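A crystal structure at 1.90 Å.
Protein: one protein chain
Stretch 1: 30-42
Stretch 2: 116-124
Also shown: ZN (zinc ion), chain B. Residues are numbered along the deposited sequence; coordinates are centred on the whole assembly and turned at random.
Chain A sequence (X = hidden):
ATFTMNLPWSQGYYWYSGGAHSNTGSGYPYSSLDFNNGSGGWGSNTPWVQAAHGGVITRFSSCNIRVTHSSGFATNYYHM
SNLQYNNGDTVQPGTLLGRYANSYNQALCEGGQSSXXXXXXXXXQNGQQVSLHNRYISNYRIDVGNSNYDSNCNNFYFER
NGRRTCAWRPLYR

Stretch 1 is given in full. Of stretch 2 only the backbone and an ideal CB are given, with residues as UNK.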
ATOM      1  N   TYR A  30       3.591  12.037  -4.821  1.00 13.91           N
ATOM      2  CA  TYR A  30       4.110  10.796  -4.230  1.00 15.17           C
ATOM      3  C   TYR A  30       2.973  10.162  -3.441  1.00 13.15           C
ATOM      4  O   TYR A  30       2.804  10.396  -2.243  1.00 15.03           O
ATOM      5  CB  TYR A  30       5.328  11.056  -3.359  1.00 13.83           C
ATOM      6  CG  TYR A  30       6.436  11.750  -4.120  1.00 17.39           C
ATOM      7  CD1 TYR A  30       6.551  11.610  -5.503  1.00 13.09           C
ATOM      8  CD2 TYR A  30       7.349  12.565  -3.460  1.00 23.84           C
ATOM      9  CE1 TYR A  30       7.565  12.268  -6.208  1.00 17.35           C
ATOM     10  CE2 TYR A  30       8.357  13.218  -4.148  1.00 20.37           C
ATOM     11  CZ  TYR A  30       8.457  13.068  -5.519  1.00 23.12           C
ATOM     12  OH  TYR A  30       9.461  13.738  -6.183  1.00 24.87           O
ATOM     13  N   SER A  31       2.210   9.331  -4.137  1.00 11.71           N
ATOM     14  CA  SER A  31       0.950   8.769  -3.665  1.00 11.82           C
ATOM     15  C   SER A  31       1.061   7.338  -3.160  1.00 10.05           C
ATOM     16  O   SER A  31       0.079   6.812  -2.627  1.00  9.12           O
ATOM     17  CB  SER A  31      -0.052   8.770  -4.809  1.00 13.40           C
ATOM     18  OG  SER A  31       0.408   7.890  -5.817  1.00 13.87           O
ATOM     19  N   SER A  32       2.200   6.683  -3.360  1.00  9.04           N
ATOM     20  CA  SER A  32       2.276   5.237  -3.253  1.00 10.69           C
ATOM     21  C   SER A  32       3.450   4.801  -2.381  1.00 11.86           C
ATOM     22  O   SER A  32       4.458   5.502  -2.265  1.00 11.78           O
ATOM     23  CB  SER A  32       2.414   4.597  -4.646  1.00 10.48           C
ATOM     24  OG  SER A  32       1.350   4.991  -5.506  1.00 10.15           O
ATOM     25  N   LEU A  33       3.303   3.614  -1.789  1.00 11.07           N
ATOM     26  CA  LEU A  33       4.339   2.951  -1.005  1.00 10.06           C
ATOM     27  C   LEU A  33       4.379   1.490  -1.410  1.00 11.19           C
ATOM     28  O   LEU A  33       3.338   0.899  -1.707  1.00 11.37           O
ATOM     29  CB  LEU A  33       4.057   3.056   0.507  1.00 10.56           C
ATOM     30  CG  LEU A  33       4.082   4.465   1.097  1.00 15.46           C
ATOM     31  CD1 LEU A  33       3.314   4.496   2.419  1.00  9.07           C
ATOM     32  CD2 LEU A  33       5.529   4.933   1.304  1.00 13.52           C
ATOM     33  N   ASP A  34       5.577   0.903  -1.427  1.00 11.19           N
ATOM     34  CA  ASP A  34       5.731  -0.531  -1.648  1.00 10.04           C
ATOM     35  C   ASP A  34       5.971  -1.211  -0.301  1.00  9.23           C
ATOM     36  O   ASP A  34       6.939  -0.888   0.393  1.00 10.91           O
ATOM     37  CB  ASP A  34       6.882  -0.813  -2.618  1.00 10.11           C
ATOM     38  CG  ASP A  34       6.618  -0.246  -3.999  1.00 14.16           C
ATOM     39  OD1 ASP A  34       5.438  -0.053  -4.333  1.00  9.75           O
ATOM     40  OD2 ASP A  34       7.579  -0.003  -4.754  1.00 15.30           O
ATOM     41  N   PHE A  35       5.071  -2.125   0.080  1.00  9.69           N
ATOM     42  CA  PHE A  35       5.143  -2.851   1.347  1.00 10.64           C
ATOM     43  C   PHE A  35       5.499  -4.314   1.105  1.00 11.77           C
ATOM     44  O   PHE A  35       4.972  -4.937   0.179  1.00  9.77           O
ATOM     45  CB  PHE A  35       3.804  -2.845   2.092  1.00  9.88           C
ATOM     46  CG  PHE A  35       3.338  -1.495   2.554  1.00  8.55           C
ATOM     47  CD1 PHE A  35       4.197  -0.618   3.194  1.00  9.04           C
ATOM     48  CD2 PHE A  35       2.023  -1.121   2.361  1.00 12.77           C
ATOM     49  CE1 PHE A  35       3.751   0.606   3.643  1.00 12.32           C
ATOM     50  CE2 PHE A  35       1.563   0.108   2.791  1.00 15.03           C
ATOM     51  CZ  PHE A  35       2.422   0.976   3.439  1.00 10.48           C
ATOM     52  N   ASN A  36       6.340  -4.884   1.973  1.00 10.73           N
ATOM     53  CA  ASN A  36       6.547  -6.332   1.941  1.00 12.99           C
ATOM     54  C   ASN A  36       6.931  -6.811   3.335  1.00 12.44           C
ATOM     55  O   ASN A  36       7.468  -6.044   4.137  1.00 13.26           O
ATOM     56  CB  ASN A  36       7.604  -6.727   0.900  1.00 10.77           C
ATOM     57  CG  ASN A  36       9.037  -6.571   1.415  1.00 15.78           C
ATOM     58  OD1 ASN A  36       9.620  -7.513   1.952  1.00 14.35           O
ATOM     59  ND2 ASN A  36       9.614  -5.383   1.239  1.00 12.26           N
ATOM     60  N   ASN A  37       6.645  -8.080   3.634  1.00  9.95           N
ATOM     61  CA  ASN A  37       6.920  -8.588   4.974  1.00 12.07           C
ATOM     62  C   ASN A  37       8.227  -9.364   5.059  1.00 16.05           C
ATOM     63  O   ASN A  37       8.463 -10.039   6.063  1.00 14.62           O
ATOM     64  CB  ASN A  37       5.761  -9.463   5.474  1.00 11.75           C
ATOM     65  CG  ASN A  37       5.760 -10.857   4.866  1.00 16.61           C
ATOM     66  OD1 ASN A  37       6.340 -11.101   3.803  1.00 14.21           O
ATOM     67  ND2 ASN A  37       5.075 -11.789   5.543  1.00 18.12           N
ATOM     68  N   GLY A  38       9.069  -9.303   4.029  1.00 14.84           N
ATOM     69  CA  GLY A  38      10.342  -9.996   4.095  1.00 19.10           C
ATOM     70  C   GLY A  38      10.276 -11.493   3.879  1.00 22.32           C
ATOM     71  O   GLY A  38      11.182 -12.214   4.317  1.00 20.91           O
ATOM     72  N   SER A  39       9.241 -11.989   3.197  1.00 19.41           N
ATOM     73  CA  SER A  39       9.086 -13.430   3.029  1.00 22.85           C
ATOM     74  C   SER A  39      10.085 -14.021   2.041  1.00 18.82           C
ATOM     75  O   SER A  39      10.258 -15.244   2.022  1.00 26.81           O
ATOM     76  CB  SER A  39       7.664 -13.765   2.570  1.00 20.85           C
ATOM     77  OG  SER A  39       7.501 -13.490   1.186  1.00 22.16           O
ATOM     78  N   GLY A  40      10.725 -13.201   1.204  1.00 23.72           N
ATOM     79  CA  GLY A  40      11.708 -13.699   0.263  1.00 27.87           C
ATOM     80  C   GLY A  40      11.399 -13.244  -1.152  1.00 26.71           C
ATOM     81  O   GLY A  40      10.651 -12.286  -1.369  1.00 26.66           O
ATOM     82  N   GLY A  41      11.985 -13.942  -2.124  1.00 23.00           N
ATOM     83  CA  GLY A  41      11.847 -13.599  -3.526  1.00 18.23           C
ATOM     84  C   GLY A  41      10.659 -14.284  -4.175  1.00 18.15           C
ATOM     85  O   GLY A  41       9.768 -14.811  -3.503  1.00 18.45           O
ATOM     86  N   TRP A  42      10.665 -14.294  -5.509  1.00 18.35           N
ATOM     87  CA  TRP A  42       9.608 -14.972  -6.253  1.00 17.05           C
ATOM     88  C   TRP A  42       9.539 -16.449  -5.872  1.00 25.59           C
ATOM     89  O   TRP A  42      10.566 -17.111  -5.690  1.00 24.88           O
ATOM     90  CB  TRP A  42       9.834 -14.823  -7.756  1.00 18.84           C
ATOM     91  CG  TRP A  42       9.936 -13.397  -8.196  1.00 20.30           C
ATOM     92  CD1 TRP A  42      11.036 -12.774  -8.712  1.00 23.35           C
ATOM     93  CD2 TRP A  42       8.901 -12.401  -8.138  1.00 20.54           C
ATOM     94  NE1 TRP A  42      10.747 -11.455  -8.992  1.00 23.12           N
ATOM     95  CE2 TRP A  42       9.446 -11.200  -8.643  1.00 21.96           C
ATOM     96  CE3 TRP A  42       7.567 -12.411  -7.714  1.00 21.42           C
ATOM     97  CZ2 TRP A  42       8.699 -10.020  -8.741  1.00 19.79           C
ATOM     98  CZ3 TRP A  42       6.827 -11.233  -7.805  1.00 17.95           C
ATOM     99  CH2 TRP A  42       7.397 -10.055  -8.309  1.00 18.47           C
ATOM    100  N   UNK A 116      10.850  -7.756  -6.870  1.00 14.64           N
ATOM    101  CA  UNK A 116      10.514  -8.830  -5.963  1.00 10.76           C
ATOM    102  C   UNK A 116       9.119  -8.639  -5.406  1.00 13.28           C
ATOM    103  O   UNK A 116       8.513  -7.572  -5.543  1.00 16.69           O
ATOM    104  CB  UNK A 116      11.536  -8.916  -4.828  1.00 10.76           C
ATOM    105  N   UNK A 117       8.577  -9.678  -4.774  1.00 13.79           N
ATOM    106  CA  UNK A 117       7.191  -9.604  -4.273  1.00 13.65           C
ATOM    107  C   UNK A 117       6.985  -8.444  -3.304  1.00 12.83           C
ATOM    108  O   UNK A 117       7.788  -8.216  -2.388  1.00 11.01           O
ATOM    109  CB  UNK A 117       6.811 -10.915  -3.582  1.00 13.65           C
ATOM    110  N   UNK A 118       5.887  -7.714  -3.515  1.00 12.28           N
ATOM    111  CA  UNK A 118       5.445  -6.634  -2.643  1.00 10.96           C
ATOM    112  C   UNK A 118       4.067  -6.206  -3.127  1.00 11.74           C
ATOM    113  O   UNK A 118       3.644  -6.559  -4.230  1.00 10.95           O
ATOM    114  CB  UNK A 118       6.430  -5.464  -2.643  1.00 10.96           C
ATOM    115  N   UNK A 119       3.372  -5.425  -2.309  1.00 10.05           N
ATOM    116  CA  UNK A 119       2.161  -4.739  -2.767  1.00 10.14           C
ATOM    117  C   UNK A 119       2.497  -3.272  -3.000  1.00 11.77           C
ATOM    118  O   UNK A 119       3.172  -2.640  -2.180  1.00 11.40           O
ATOM    119  CB  UNK A 119       1.021  -4.885  -1.757  1.00 10.14           C
ATOM    120  N   UNK A 120       2.084  -2.755  -4.155  1.00  9.21           N
ATOM    121  CA  UNK A 120       2.165  -1.340  -4.486  1.00 11.64           C
ATOM    122  C   UNK A 120       0.872  -0.711  -3.988  1.00 11.28           C
ATOM    123  O   UNK A 120      -0.198  -0.983  -4.533  1.00 11.70           O
ATOM    124  CB  UNK A 120       2.371  -1.111  -5.985  1.00 11.64           C
ATOM    125  N   UNK A 121       0.974   0.104  -2.944  1.00  9.89           N
ATOM    126  CA  UNK A 121      -0.168   0.661  -2.215  1.00  8.80           C
ATOM    127  C   UNK A 121      -0.310   2.145  -2.542  1.00 10.97           C
ATOM    128  O   UNK A 121       0.648   2.898  -2.377  1.00 13.16           O
ATOM    129  CB  UNK A 121      -0.006   0.456  -0.707  1.00  8.80           C
ATOM    130  N   UNK A 122      -1.509   2.577  -2.963  1.00 10.90           N
ATOM    131  CA  UNK A 122      -1.713   3.935  -3.473  1.00 11.61           C
ATOM    132  C   UNK A 122      -2.925   4.579  -2.813  1.00  9.85           C
ATOM    133  O   UNK A 122      -3.967   3.934  -2.674  1.00 11.79           O
ATOM    134  CB  UNK A 122      -1.886   3.920  -4.993  1.00 11.61           C
ATOM    135  N   UNK A 123      -2.791   5.855  -2.435  1.00  8.38           N
ATOM    136  CA  UNK A 123      -3.899   6.655  -1.911  1.00 10.10           C
ATOM    137  C   UNK A 123      -4.504   7.504  -3.025  1.00 10.59           C
ATOM    138  O   UNK A 123      -3.776   8.185  -3.763  1.00 11.19           O
ATOM    139  CB  UNK A 123      -3.428   7.544  -0.758  1.00 10.10           C
ATOM    140  N   UNK A 124      -5.834   7.501  -3.114  1.00 10.49           N
ATOM    141  CA  UNK A 124      -6.537   8.263  -4.123  1.00 10.76           C
ATOM    142  C   UNK A 124      -7.637   9.076  -3.458  1.00 10.33           C
ATOM    143  O   UNK A 124      -8.101   8.749  -2.364  1.00 12.07           O
ATOM    144  CB  UNK A 124      -7.111   7.344  -5.203  1.00 10.76           C
TER
HETATM  145 ZN    ZN B 201       5.253   1.021  -6.042  1.00 14.95          ZN

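Position 116 opens the stretch with phi/psi of 168/167, a nearly flat, extended backbone that glycine adopts with ease and other residues seldom do. Its CA lies close to the indole of Trp42, while an ideal CB would point away from stretch 1. Glycine suits, and Gly116 is found, its CA 3.5 Å from Trp42 CZ2.

At position 117 the phi of -58° is the one a proline ring imposes, and the CB points sideways, 4.2 Å from Trp42 CZ3. An aromatic face lies within reach, so a compact apolar side chain would do, proline above all. The residue is Pro117: its CD sits 3.8 Å from the centroid of the six-membered ring of Trp42, over the face, a CH-pi contact, and its CG is 3.6 Å from Trp42 CE3. A water links its O (2.6 Å from the water O) to Gly40 O (3.1 Å from the water O).

The CB of position 118 points toward stretch 1 and is tight against it, 3.2 Å from Phe35 O. The side chain leaves past Phe35 O, with Asn36 CB 3.9 Å and Asp34 CB 4.7 Å from the position 118 CB; a flat polar ring or a slim chain would be suitable. His118 takes chi1 p, placing CD2 3.5 Å from Asp34 CB, and its ND1 donates to Gly116 O at 2.8 Å, which ties the ring to its own stretch.

Position 119 begins the strand, pairing antiparallel with Phe35. Its CB lies on the same face of the sheet as Phe35 and Leu33, which calls for a beta-branched or other apolar residue. Val119 puts CG1 3.8 Å from Phe35 CB, near the plane of the Phe35 ring at its edge. The backbone bonds Val119 N to Phe35 O and Phe35 N to Val119 O are both 3.0 Å long.

Position 120 faces the other side, with its CB 3.6 Å from Asp34 OD1 and a zinc ion bound to that oxygen. A metal ligand is the natural choice: histidine, cysteine or an acid. His120, chi1 t, brings ND1 2.0 Å from ZN, matching Asp34 OD1 at 2.0 Å from ZN. The two ligand atoms, Asp34 OD1 and His120 ND1, are 3.3 Å apart because they share the metal, not a proton.

The CB of position 121 returns to the face of Leu33 and Phe35, 3.8 Å from Phe35 CE2, so a large apolar or aromatic side chain fits. Phe121 lays its ring obliquely to that of Phe35, with Phe121 CD2 3.7 Å from Phe35 CE2. Phe121 N donates to Leu33 O at 2.8 Å, and Leu33 N to Phe121 O at 2.8 Å.

At position 122 the CB is 3.4 Å from Ser32 OG, inviting a hydroxyl or another small polar group. Thr122 OG1 hydrogen-bonds Ser32 OG at 2.8 Å.

Positions 123 and 124 have sideways CBs; apolar strand formers suffice. Leu123 N donates to Ser31 O at 3.0 Å, and Leu124 makes no contact with stretch 1.

Stretch 2, residues 116-124: GPHVHFTLL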
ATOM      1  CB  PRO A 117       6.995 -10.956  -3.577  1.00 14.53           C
ATOM      2  CG  PRO A 117       7.996 -11.874  -4.229  1.00 18.29           C
ATOM      3  CD  PRO A 117       9.177 -11.008  -4.584  1.00 16.48           C
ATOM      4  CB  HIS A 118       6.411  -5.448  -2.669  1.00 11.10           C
ATOM      5  CG  HIS A 118       6.435  -4.724  -3.982  1.00 13.49           C
ATOM      6  ND1 HIS A 118       7.169  -5.167  -5.064  1.00 14.09           N
ATOM      7  CD2 HIS A 118       5.826  -3.584  -4.383  1.00 15.24           C
ATOM      8  CE1 HIS A 118       7.009  -4.329  -6.074  1.00 13.56           C
ATOM      9  NE2 HIS A 118       6.197  -3.361  -5.687  1.00 14.19           N
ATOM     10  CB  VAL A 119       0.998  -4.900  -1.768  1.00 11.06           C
ATOM     11  CG1 VAL A 119       1.387  -4.421  -0.369  1.00 11.50           C
ATOM     12  CG2 VAL A 119      -0.239  -4.132  -2.271  1.00  9.61           C
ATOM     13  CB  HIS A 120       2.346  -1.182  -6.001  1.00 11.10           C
ATOM     14  CG  HIS A 120       2.216   0.222  -6.514  1.00 11.29           C
ATOM     15  ND1 HIS A 120       3.261   1.120  -6.504  1.00 10.94           N
ATOM     16  CD2 HIS A 120       1.183   0.856  -7.117  1.00 12.94           C
ATOM     17  CE1 HIS A 120       2.871   2.255  -7.059  1.00 17.27           C
ATOM     18  NE2 HIS A 120       1.612   2.122  -7.438  1.00 12.28           N
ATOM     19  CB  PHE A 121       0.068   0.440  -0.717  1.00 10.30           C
ATOM     20  CG  PHE A 121      -0.944   1.081   0.197  1.00 14.60           C
ATOM     21  CD1 PHE A 121      -2.122   0.427   0.523  1.00 15.55           C
ATOM     22  CD2 PHE A 121      -0.667   2.301   0.801  1.00 10.57           C
ATOM     23  CE1 PHE A 121      -3.040   1.004   1.401  1.00 15.88           C
ATOM     24  CE2 PHE A 121      -1.579   2.886   1.673  1.00 13.06           C
ATOM     25  CZ  PHE A 121      -2.760   2.233   1.974  1.00 14.45           C
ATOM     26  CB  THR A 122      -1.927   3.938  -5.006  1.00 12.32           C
ATOM     27  OG1 THR A 122      -0.825   3.289  -5.655  1.00 13.47           O
ATOM     28  CG2 THR A 122      -2.130   5.389  -5.573  1.00 11.75           C
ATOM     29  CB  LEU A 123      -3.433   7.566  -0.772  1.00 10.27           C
ATOM     30  CG  LEU A 123      -4.518   8.460  -0.144  1.00 10.09           C
ATOM     31  CD1 LEU A 123      -5.568   7.611   0.592  1.00  9.84           C
ATOM     32  CD2 LEU A 123      -3.913   9.511   0.806  1.00 12.92           C
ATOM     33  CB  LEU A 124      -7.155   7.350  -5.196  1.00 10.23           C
ATOM     34  CG  LEU A 124      -6.211   6.423  -5.957  1.00 13.35           C
ATOM     35  CD1 LEU A 124      -6.221   5.058  -5.331  1.00 18.25           C
ATOM     36  CD2 LEU A 124      -6.622   6.344  -7.420  1.00 18.92           C
TER
HETATM   37  O   HOH W   1      10.071  -9.314  -1.747  1.00 28.31           O
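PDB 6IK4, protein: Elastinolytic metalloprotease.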